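Local coordinates for protein ATP phosphoribosyltransferase regulatory subunit (Lactococcus lactis, PDB 1Z7M) that is required for the first step of histidine biosynthesis and may let histidine regulate ATP phosphoribosyltransferase activity by feedback, at residues B[172-183]-B[285-295]; B[231-240]-B[271-279]. All coordinates share one frame; numbering follows the deposited sequence.

Contact 1 of 2, residues B[172-183]-B[285-295]. With PO4 (phosphate ion), chain J.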
loop_
_atom_site.group_PDB
_atom_site.type_symbol
_atom_site.label_atom_id
_atom_site.label_comp_id
_atom_site.label_asym_id
_atom_site.label_seq_id
_atom_site.Cartn_x
_atom_site.Cartn_y
_atom_site.Cartn_z
ATOM N N LEU B 172 -41.308 -3.496 -6.711
ATOM C CA LEU B 172 -41.540 -4.298 -5.513
ATOM C C LEU B 172 -42.998 -4.265 -5.066
ATOM O O LEU B 172 -43.545 -3.193 -4.837
ATOM C CB LEU B 172 -40.642 -3.791 -4.395
ATOM C CG LEU B 172 -39.151 -3.864 -4.691
ATOM C CD1 LEU B 172 -38.402 -3.123 -3.614
ATOM C CD2 LEU B 172 -38.710 -5.306 -4.739
ATOM N N ASN B 173 -43.610 -5.442 -4.918
ATOM C CA ASN B 173 -45.019 -5.552 -4.522
ATOM C C ASN B 173 -45.350 -5.178 -3.082
ATOM O O ASN B 173 -46.144 -4.272 -2.853
ATOM C CB ASN B 173 -45.547 -6.963 -4.777
ATOM C CG ASN B 173 -45.169 -7.490 -6.141
ATOM O OD1 ASN B 173 -45.177 -6.753 -7.137
ATOM N ND2 ASN B 173 -44.848 -8.786 -6.202
ATOM N N LYS B 174 -44.765 -5.868 -2.108
ATOM C CA LYS B 174 -45.049 -5.572 -0.702
ATOM C C LYS B 174 -43.936 -4.817 0.052
ATOM O O LYS B 174 -42.965 -5.416 0.530
ATOM C CB LYS B 174 -45.384 -6.871 0.027
ATOM C CG LYS B 174 -45.795 -6.675 1.473
ATOM C CD LYS B 174 -46.305 -7.970 2.066
ATOM C CE LYS B 174 -47.507 -8.474 1.274
ATOM N NZ LYS B 174 -48.001 -9.792 1.761
ATOM N N THR B 175 -44.097 -3.500 0.168
ATOM C CA THR B 175 -43.105 -2.668 0.851
ATOM C C THR B 175 -43.677 -1.681 1.858
ATOM O O THR B 175 -44.627 -0.953 1.570
ATOM C CB THR B 175 -42.262 -1.811 -0.139
ATOM O OG1 THR B 175 -43.096 -0.825 -0.767
ATOM C CG2 THR B 175 -41.619 -2.684 -1.199
ATOM N N VAL B 176 -43.067 -1.634 3.034
ATOM C CA VAL B 176 -43.494 -0.706 4.061
ATOM C C VAL B 176 -42.472 0.412 4.244
ATOM O O VAL B 176 -41.260 0.204 4.153
ATOM C CB VAL B 176 -43.709 -1.418 5.406
ATOM C CG1 VAL B 176 -44.619 -2.609 5.199
ATOM C CG2 VAL B 176 -42.384 -1.844 6.003
ATOM N N PHE B 177 -42.988 1.604 4.499
ATOM C CA PHE B 177 -42.164 2.777 4.705
ATOM C C PHE B 177 -42.320 3.182 6.180
ATOM O O PHE B 177 -43.441 3.232 6.689
ATOM C CB PHE B 177 -42.655 3.875 3.782
ATOM C CG PHE B 177 -41.762 5.043 3.730
ATOM C CD1 PHE B 177 -40.734 5.099 2.806
ATOM C CD2 PHE B 177 -41.947 6.103 4.604
ATOM C CE1 PHE B 177 -39.895 6.204 2.746
ATOM C CE2 PHE B 177 -41.117 7.216 4.560
ATOM C CZ PHE B 177 -40.088 7.269 3.627
ATOM N N GLU B 178 -41.207 3.452 6.862
ATOM C CA GLU B 178 -41.223 3.822 8.288
ATOM C C GLU B 178 -40.535 5.139 8.595
ATOM O O GLU B 178 -39.401 5.357 8.179
ATOM C CB GLU B 178 -40.532 2.755 9.138
ATOM C CG GLU B 178 -41.228 1.408 9.203
ATOM C CD GLU B 178 -40.366 0.345 9.883
ATOM O OE1 GLU B 178 -40.840 -0.803 10.032
ATOM O OE2 GLU B 178 -39.211 0.651 10.262
ATOM N N ILE B 179 -41.205 6.010 9.340
ATOM C CA ILE B 179 -40.602 7.280 9.710
ATOM C C ILE B 179 -40.409 7.372 11.214
ATOM O O ILE B 179 -41.110 6.721 11.989
ATOM C CB ILE B 179 -41.443 8.460 9.252
ATOM C CG1 ILE B 179 -42.854 8.352 9.823
ATOM C CG2 ILE B 179 -41.478 8.499 7.753
ATOM C CD1 ILE B 179 -43.730 9.531 9.464
ATOM N N GLY B 180 -39.451 8.189 11.621
ATOM C CA GLY B 180 -39.177 8.334 13.035
ATOM C C GLY B 180 -38.558 9.672 13.378
ATOM O O GLY B 180 -38.412 10.540 12.511
ATOM N N SER B 181 -38.189 9.831 14.646
ATOM C CA SER B 181 -37.592 11.070 15.120
ATOM C C SER B 181 -36.420 10.878 16.083
ATOM O O SER B 181 -36.567 10.268 17.139
ATOM C CB SER B 181 -38.662 11.908 15.797
ATOM O OG SER B 181 -38.102 13.092 16.329
ATOM N N ALA B 182 -35.257 11.407 15.708
ATOM C CA ALA B 182 -34.073 11.303 16.539
ATOM C C ALA B 182 -34.350 12.092 17.802
ATOM O O ALA B 182 -33.924 11.725 18.893
ATOM C CB ALA B 182 -32.872 11.885 15.816
ATOM N N LYS B 183 -35.087 13.182 17.645
ATOM C CA LYS B 183 -35.429 14.053 18.759
ATOM C C LYS B 183 -36.307 13.349 19.800
ATOM O O LYS B 183 -36.154 13.568 21.000
ATOM C CB LYS B 183 -36.132 15.294 18.219
ATOM C CG LYS B 183 -35.839 16.574 18.981
ATOM C CD LYS B 183 -36.504 17.772 18.295
ATOM C CE LYS B 183 -36.429 19.062 19.127
ATOM N NZ LYS B 183 -37.128 18.961 20.460
ATOM N N TYR B 285 -27.454 12.261 13.106
ATOM C CA TYR B 285 -28.817 12.390 12.614
ATOM C C TYR B 285 -29.603 13.361 13.484
ATOM O O TYR B 285 -29.872 13.093 14.656
ATOM C CB TYR B 285 -29.508 11.028 12.579
ATOM C CG TYR B 285 -29.394 10.301 11.247
ATOM C CD1 TYR B 285 -28.164 10.159 10.605
ATOM C CD2 TYR B 285 -30.510 9.706 10.660
ATOM C CE1 TYR B 285 -28.045 9.440 9.408
ATOM C CE2 TYR B 285 -30.404 8.980 9.465
ATOM C CZ TYR B 285 -29.163 8.852 8.843
ATOM O OH TYR B 285 -29.046 8.146 7.665
ATOM N N THR B 286 -29.968 14.488 12.874
ATOM C CA THR B 286 -30.698 15.574 13.524
ATOM C C THR B 286 -32.084 15.237 14.055
ATOM O O THR B 286 -32.322 15.340 15.251
ATOM C CB THR B 286 -30.842 16.786 12.574
ATOM O OG1 THR B 286 -29.541 17.257 12.201
ATOM C CG2 THR B 286 -31.610 17.910 13.251
ATOM N N ASP B 287 -33.007 14.859 13.177
ATOM C CA ASP B 287 -34.354 14.544 13.640
ATOM C C ASP B 287 -35.100 13.519 12.783
ATOM O O ASP B 287 -35.195 12.346 13.144
ATOM C CB ASP B 287 -35.168 15.835 13.741
ATOM C CG ASP B 287 -36.480 15.633 14.465
ATOM O OD1 ASP B 287 -37.288 14.823 13.984
ATOM O OD2 ASP B 287 -36.712 16.276 15.511
ATOM N N LEU B 288 -35.654 13.964 11.660
ATOM C CA LEU B 288 -36.372 13.046 10.787
ATOM C C LEU B 288 -35.416 11.985 10.256
ATOM O O LEU B 288 -34.277 12.293 9.902
ATOM C CB LEU B 288 -37.010 13.798 9.615
ATOM C CG LEU B 288 -37.577 12.899 8.513
ATOM C CD1 LEU B 288 -38.687 12.003 9.070
ATOM C CD2 LEU B 288 -38.083 13.764 7.366
ATOM N N MET B 289 -35.893 10.742 10.226
ATOM C CA MET B 289 -35.131 9.596 9.732
ATOM C C MET B 289 -36.138 8.556 9.248
ATOM O O MET B 289 -37.176 8.381 9.874
ATOM C CB MET B 289 -34.254 9.020 10.843
ATOM C CG MET B 289 -35.000 8.600 12.093
ATOM S SD MET B 289 -33.895 8.188 13.468
ATOM C CE MET B 289 -34.970 7.450 14.565
ATOM N N PHE B 290 -35.846 7.865 8.147
ATOM C CA PHE B 290 -36.802 6.900 7.611
ATOM C C PHE B 290 -36.201 5.698 6.909
ATOM O O PHE B 290 -35.153 5.800 6.292
ATOM C CB PHE B 290 -37.725 7.632 6.648
ATOM C CG PHE B 290 -36.997 8.534 5.703
ATOM C CD1 PHE B 290 -36.609 8.086 4.453
ATOM C CD2 PHE B 290 -36.659 9.829 6.079
ATOM C CE1 PHE B 290 -35.894 8.913 3.588
ATOM C CE2 PHE B 290 -35.945 10.660 5.223
ATOM C CZ PHE B 290 -35.563 10.199 3.976
ATOM N N LYS B 291 -36.878 4.558 7.003
ATOM C CA LYS B 291 -36.424 3.329 6.360
ATOM C C LYS B 291 -37.544 2.786 5.485
ATOM O O LYS B 291 -38.673 3.257 5.558
ATOM C CB LYS B 291 -35.959 2.316 7.408
ATOM C CG LYS B 291 -34.806 2.802 8.272
ATOM C CD LYS B 291 -34.236 1.674 9.116
ATOM C CE LYS B 291 -33.084 2.161 9.981
ATOM N NZ LYS B 291 -32.514 1.066 10.814
ATOM N N ALA B 292 -37.232 1.788 4.669
ATOM C CA ALA B 292 -38.218 1.176 3.795
ATOM C C ALA B 292 -37.798 -0.259 3.576
ATOM O O ALA B 292 -36.649 -0.517 3.234
ATOM C CB ALA B 292 -38.272 1.911 2.469
ATOM N N TYR B 293 -38.725 -1.192 3.778
ATOM C CA TYR B 293 -38.419 -2.607 3.610
ATOM C C TYR B 293 -39.302 -3.292 2.574
ATOM O O TYR B 293 -40.365 -2.788 2.224
ATOM C CB TYR B 293 -38.565 -3.349 4.939
ATOM C CG TYR B 293 -37.545 -2.965 5.982
ATOM C CD1 TYR B 293 -37.605 -1.729 6.624
ATOM C CD2 TYR B 293 -36.508 -3.832 6.317
ATOM C CE1 TYR B 293 -36.652 -1.362 7.574
ATOM C CE2 TYR B 293 -35.548 -3.479 7.266
ATOM C CZ TYR B 293 -35.621 -2.244 7.888
ATOM O OH TYR B 293 -34.651 -1.870 8.796
ATOM N N SER B 294 -38.836 -4.436 2.081
ATOM C CA SER B 294 -39.574 -5.241 1.109
ATOM C C SER B 294 -39.723 -6.603 1.735
ATOM O O SER B 294 -38.768 -7.125 2.309
ATOM C CB SER B 294 -38.803 -5.400 -0.208
ATOM O OG SER B 294 -39.221 -6.575 -0.905
ATOM N N SER B 295 -40.908 -7.187 1.632
ATOM C CA SER B 295 -41.117 -8.504 2.209
ATOM C C SER B 295 -40.155 -9.490 1.576
ATOM O O SER B 295 -39.985 -10.594 2.074
ATOM C CB SER B 295 -42.554 -8.969 1.974
ATOM O OG SER B 295 -42.919 -8.835 0.606
HETATM P P PO4 J . -35.444 -0.709 12.030
HETATM O O1 PO4 J . -36.533 -0.153 11.544
HETATM O O2 PO4 J . -34.269 -1.013 11.366
HETATM O O3 PO4 J . -34.789 0.726 12.973
HETATM O O4 PO4 J . -35.609 -1.524 13.314
#
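Ser181 OG is held from two directions: it donates to Asp287 OD1 at 3.0 Å, meeting the carboxylate from above its plane, and accepts the backbone N of Phe184 as the N-cap of helix 182-191. It closes one end of an antiparallel pair, strands 175-181 and 288-294, within the central sheet of this class II synthetase-like fold. Next to the cap, Ala182 N bonds to Asp287 O (2.7 Å), so Asp287 meets the helix start through both backbone and side chain. The ladder then continues through the hydrogen-bonded pairs Gly180–Met289, Glu178–Lys291 and Val176–Tyr293; Glu178 N to Lys291 O is almost straight at 178°. On the sheet face packed by helix 152-169, Phe177 and Phe290 lie nearly parallel (22°) but slid apart, Phe177 CZ touching Phe290 CD1 at 3.7 Å. With CG anti to the backbone N (chi1 -170°), Phe177 also brings CD1 to Ala292 CB. On the face of Glu178, Lys291 and Tyr293, polar groups reach outward: Glu178 forms a salt bridge with a basic side chain of the chain of another protein, while an extended Lys291 and Tyr293 reach a phosphate ion, probably from the crystallisation liquor. Its O2 accepts both Tyr293 OH (2.7 Å) and Lys291 NZ (2.8 Å).

Contact 2 of 2, residues B[231-240]-B[271-279]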
loop_
_atom_site.group_PDB
_atom_site.type_symbol
_atom_site.label_atom_id
_atom_site.label_comp_id
_atom_site.label_asym_id
_atom_site.label_seq_id
_atom_site.Cartn_x
_atom_site.Cartn_y
_atom_site.Cartn_z
ATOM N N ILE B 231 -43.680 1.112 22.345
ATOM C CA ILE B 231 -42.959 1.553 21.157
ATOM C C ILE B 231 -42.033 0.484 20.601
ATOM O O ILE B 231 -41.469 0.645 19.520
ATOM C CB ILE B 231 -42.112 2.782 21.428
ATOM C CG1 ILE B 231 -41.048 2.443 22.471
ATOM C CG2 ILE B 231 -42.988 3.926 21.864
ATOM C CD1 ILE B 231 -39.974 3.496 22.618
ATOM N N PHE B 232 -41.863 -0.604 21.340
ATOM C CA PHE B 232 -41.020 -1.696 20.883
ATOM C C PHE B 232 -41.761 -2.617 19.937
ATOM O O PHE B 232 -41.130 -3.299 19.149
ATOM C CB PHE B 232 -40.560 -2.554 22.056
ATOM C CG PHE B 232 -39.235 -2.166 22.635
ATOM C CD1 PHE B 232 -38.993 -0.867 23.065
ATOM C CD2 PHE B 232 -38.254 -3.128 22.824
ATOM C CE1 PHE B 232 -37.796 -0.541 23.675
ATOM C CE2 PHE B 232 -37.058 -2.807 23.432
ATOM C CZ PHE B 232 -36.827 -1.516 23.859
ATOM N N ILE B 233 -43.092 -2.660 20.014
ATOM C CA ILE B 233 -43.834 -3.587 19.165
ATOM C C ILE B 233 -45.100 -3.124 18.464
ATOM O O ILE B 233 -45.879 -3.972 18.025
ATOM C CB ILE B 233 -44.219 -4.868 19.945
ATOM C CG1 ILE B 233 -45.232 -4.524 21.033
ATOM C CG2 ILE B 233 -42.981 -5.515 20.552
ATOM C CD1 ILE B 233 -45.710 -5.729 21.818
ATOM N N THR B 234 -45.329 -1.817 18.358
ATOM C CA THR B 234 -46.534 -1.344 17.674
ATOM C C THR B 234 -46.433 -0.004 16.989
ATOM O O THR B 234 -45.733 0.888 17.451
ATOM C CB THR B 234 -47.738 -1.226 18.614
ATOM O OG1 THR B 234 -48.893 -0.868 17.840
ATOM C CG2 THR B 234 -47.504 -0.144 19.654
ATOM N N ASN B 235 -47.156 0.137 15.882
ATOM C CA ASN B 235 -47.171 1.400 15.156
ATOM C C ASN B 235 -48.617 1.864 14.947
ATOM O O ASN B 235 -48.884 2.660 14.044
ATOM C CB ASN B 235 -46.507 1.282 13.781
ATOM C CG ASN B 235 -45.395 0.271 13.750
ATOM O OD1 ASN B 235 -45.635 -0.922 13.887
ATOM N ND2 ASN B 235 -44.168 0.738 13.557
ATOM N N GLU B 236 -49.551 1.362 15.755
ATOM C CA GLU B 236 -50.951 1.768 15.622
ATOM C C GLU B 236 -51.063 3.234 16.045
ATOM O O GLU B 236 -51.072 3.531 17.233
ATOM C CB GLU B 236 -51.839 0.899 16.513
ATOM C CG GLU B 236 -53.319 1.282 16.470
ATOM C CD GLU B 236 -54.158 0.449 17.434
ATOM O OE1 GLU B 236 -54.117 -0.800 17.324
ATOM O OE2 GLU B 236 -54.854 1.036 18.301
ATOM N N LEU B 237 -51.167 4.139 15.073
ATOM C CA LEU B 237 -51.212 5.572 15.349
ATOM C C LEU B 237 -52.097 6.000 16.512
ATOM O O LEU B 237 -51.724 6.888 17.287
ATOM C CB LEU B 237 -51.595 6.352 14.090
ATOM C CG LEU B 237 -50.880 7.705 13.904
ATOM C CD1 LEU B 237 -51.268 8.341 12.569
ATOM C CD2 LEU B 237 -51.243 8.634 15.028
ATOM N N SER B 238 -53.262 5.375 16.647
ATOM C CA SER B 238 -54.183 5.712 17.741
ATOM C C SER B 238 -53.593 5.351 19.111
ATOM O O SER B 238 -53.515 6.188 20.016
ATOM C CB SER B 238 -55.521 4.988 17.536
ATOM O OG SER B 238 -55.316 3.612 17.235
ATOM N N ARG B 239 -53.172 4.097 19.247
ATOM C CA ARG B 239 -52.592 3.618 20.487
ATOM C C ARG B 239 -51.370 4.459 20.869
ATOM O O ARG B 239 -51.278 4.959 21.991
ATOM C CB ARG B 239 -52.201 2.150 20.352
ATOM C CG ARG B 239 -51.886 1.518 21.678
ATOM C CD ARG B 239 -51.548 0.064 21.524
ATOM N NE ARG B 239 -52.604 -0.674 20.845
ATOM C CZ ARG B 239 -52.646 -2.002 20.756
ATOM N NH1 ARG B 239 -51.686 -2.741 21.312
ATOM N NH2 ARG B 239 -53.650 -2.591 20.113
ATOM N N LEU B 240 -50.444 4.628 19.931
ATOM C CA LEU B 240 -49.242 5.416 20.183
ATOM C C LEU B 240 -49.552 6.834 20.621
ATOM O O LEU B 240 -49.015 7.307 21.618
ATOM C CB LEU B 240 -48.351 5.466 18.944
ATOM C CG LEU B 240 -47.711 4.132 18.565
ATOM C CD1 LEU B 240 -46.709 4.367 17.470
ATOM C CD2 LEU B 240 -47.022 3.511 19.763
ATOM N N PRO B 271 -49.430 4.400 2.565
ATOM C CA PRO B 271 -49.620 4.393 4.017
ATOM C C PRO B 271 -48.280 4.407 4.742
ATOM O O PRO B 271 -47.478 3.473 4.629
ATOM C CB PRO B 271 -50.413 3.106 4.253
ATOM C CG PRO B 271 -49.923 2.198 3.162
ATOM C CD PRO B 271 -49.877 3.128 1.965
ATOM N N ILE B 272 -48.031 5.485 5.470
ATOM C CA ILE B 272 -46.790 5.625 6.216
ATOM C C ILE B 272 -46.907 4.934 7.569
ATOM O O ILE B 272 -47.997 4.800 8.126
ATOM C CB ILE B 272 -46.442 7.113 6.445
ATOM C CG1 ILE B 272 -46.373 7.837 5.106
ATOM C CG2 ILE B 272 -45.131 7.237 7.187
ATOM C CD1 ILE B 272 -45.490 7.155 4.106
ATOM N N ILE B 273 -45.777 4.495 8.096
ATOM C CA ILE B 273 -45.763 3.834 9.380
ATOM C C ILE B 273 -44.849 4.587 10.338
ATOM O O ILE B 273 -43.725 4.947 9.998
ATOM C CB ILE B 273 -45.320 2.396 9.210
ATOM C CG1 ILE B 273 -46.391 1.653 8.425
ATOM C CG2 ILE B 273 -45.104 1.755 10.536
ATOM C CD1 ILE B 273 -45.956 0.300 7.934
ATOM N N ILE B 274 -45.351 4.852 11.534
ATOM C CA ILE B 274 -44.565 5.576 12.510
ATOM C C ILE B 274 -43.913 4.612 13.490
ATOM O O ILE B 274 -44.592 3.798 14.125
ATOM C CB ILE B 274 -45.442 6.612 13.263
ATOM C CG1 ILE B 274 -46.040 7.606 12.258
ATOM C CG2 ILE B 274 -44.604 7.337 14.317
ATOM C CD1 ILE B 274 -46.925 8.697 12.850
ATOM N N ASP B 275 -42.587 4.686 13.581
ATOM C CA ASP B 275 -41.846 3.830 14.494
ATOM C C ASP B 275 -41.164 4.692 15.542
ATOM O O ASP B 275 -40.163 5.353 15.271
ATOM C CB ASP B 275 -40.785 3.013 13.759
ATOM C CG ASP B 275 -40.289 1.838 14.587
ATOM O OD1 ASP B 275 -40.215 1.972 15.832
ATOM O OD2 ASP B 275 -39.971 0.780 13.995
ATOM N N LEU B 276 -41.716 4.696 16.746
ATOM C CA LEU B 276 -41.138 5.487 17.817
ATOM C C LEU B 276 -40.013 4.704 18.482
ATOM O O LEU B 276 -39.391 5.174 19.428
ATOM C CB LEU B 276 -42.218 5.840 18.840
ATOM C CG LEU B 276 -43.328 6.763 18.340
ATOM C CD1 LEU B 276 -44.408 6.911 19.399
ATOM C CD2 LEU B 276 -42.729 8.105 17.990
ATOM N N GLY B 277 -39.759 3.500 17.981
ATOM C CA GLY B 277 -38.704 2.684 18.548
ATOM C C GLY B 277 -37.504 2.620 17.631
ATOM O O GLY B 277 -36.610 1.805 17.822
ATOM N N MET B 278 -37.489 3.487 16.630
ATOM C CA MET B 278 -36.407 3.545 15.666
ATOM C C MET B 278 -35.165 4.173 16.279
ATOM O O MET B 278 -35.245 5.253 16.855
ATOM C CB MET B 278 -36.862 4.367 14.468
ATOM C CG MET B 278 -35.843 4.502 13.376
ATOM S SD MET B 278 -36.469 5.459 11.988
ATOM C CE MET B 278 -37.428 4.196 11.140
ATOM N N VAL B 279 -34.021 3.499 16.163
ATOM C CA VAL B 279 -32.754 4.019 16.698
ATOM C C VAL B 279 -31.996 4.731 15.570
ATOM O O VAL B 279 -31.680 4.126 14.548
ATOM C CB VAL B 279 -31.854 2.889 17.231
ATOM C CG1 VAL B 279 -30.580 3.466 17.722
ATOM C CG2 VAL B 279 -32.532 2.136 18.334
#
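A type I beta turn, Asp275 to Met278, follows edge strand 272-274 and packs here against the loop that leads into helix 237-246. The turn is braced from within as an Asx turn, Asp275 OD1 accepting Gly277 N at 2.7 Å. The polar link across the contact comes from Asn235, whose ND2 donates to Ile274 O (3.1 Å, 146° at the hydrogen). The donor stands above the carbonyl plane, whereas the acceptor lies close to the plane of the amide, and Ile273 CG2 is beside the same group. Asn235 OD1 in turn accepts a weak hydrogen bond from a basic side chain of the chain of another protein. An alanine here would remove the amide, and Ile274 O would probably lose its donor from the loop, as would that neighbouring basic group its acceptor. Apolar contacts complete the join. Ile231 crosses Leu276 at about a right angle, CG2 against CB at 3.7 Å, and Leu240 meets Leu276 tip to tip, CD1 to CD1 at 3.9 Å. Leu237 CG lies 4.2 Å from Ile274 CD1. Ile274 and Leu276 of the turn also pack on Leu259 of helix 250-267, so strand and turn meet both that helix and helix 237-246, while strand 175-181 pairs with the strand.

Overall arrangement
Nesting is the principle illustrated: along the chain, contact 2 lies inside the loop closed by contact 1, and the two share one sheet, their centres about 11 Å apart. Strand 175-181 is common to both sides, pairing antiparallel with 288-294 and parallel with 272-274. On the latter side Ile179 N probably bonds to Ile273 O (2.8 Å) and Ile179 O to Asp275 N (3.0 Å), while Ile179 CD1 packs on Ile272 CG2. The phosphate held in contact 1 lies about 4 Å, nearest atoms, from the side chain of Asp275 in contact 2. It is also bonded by the chain of another protein, so both contacts border what is probably one anion-binding pocket at that interface.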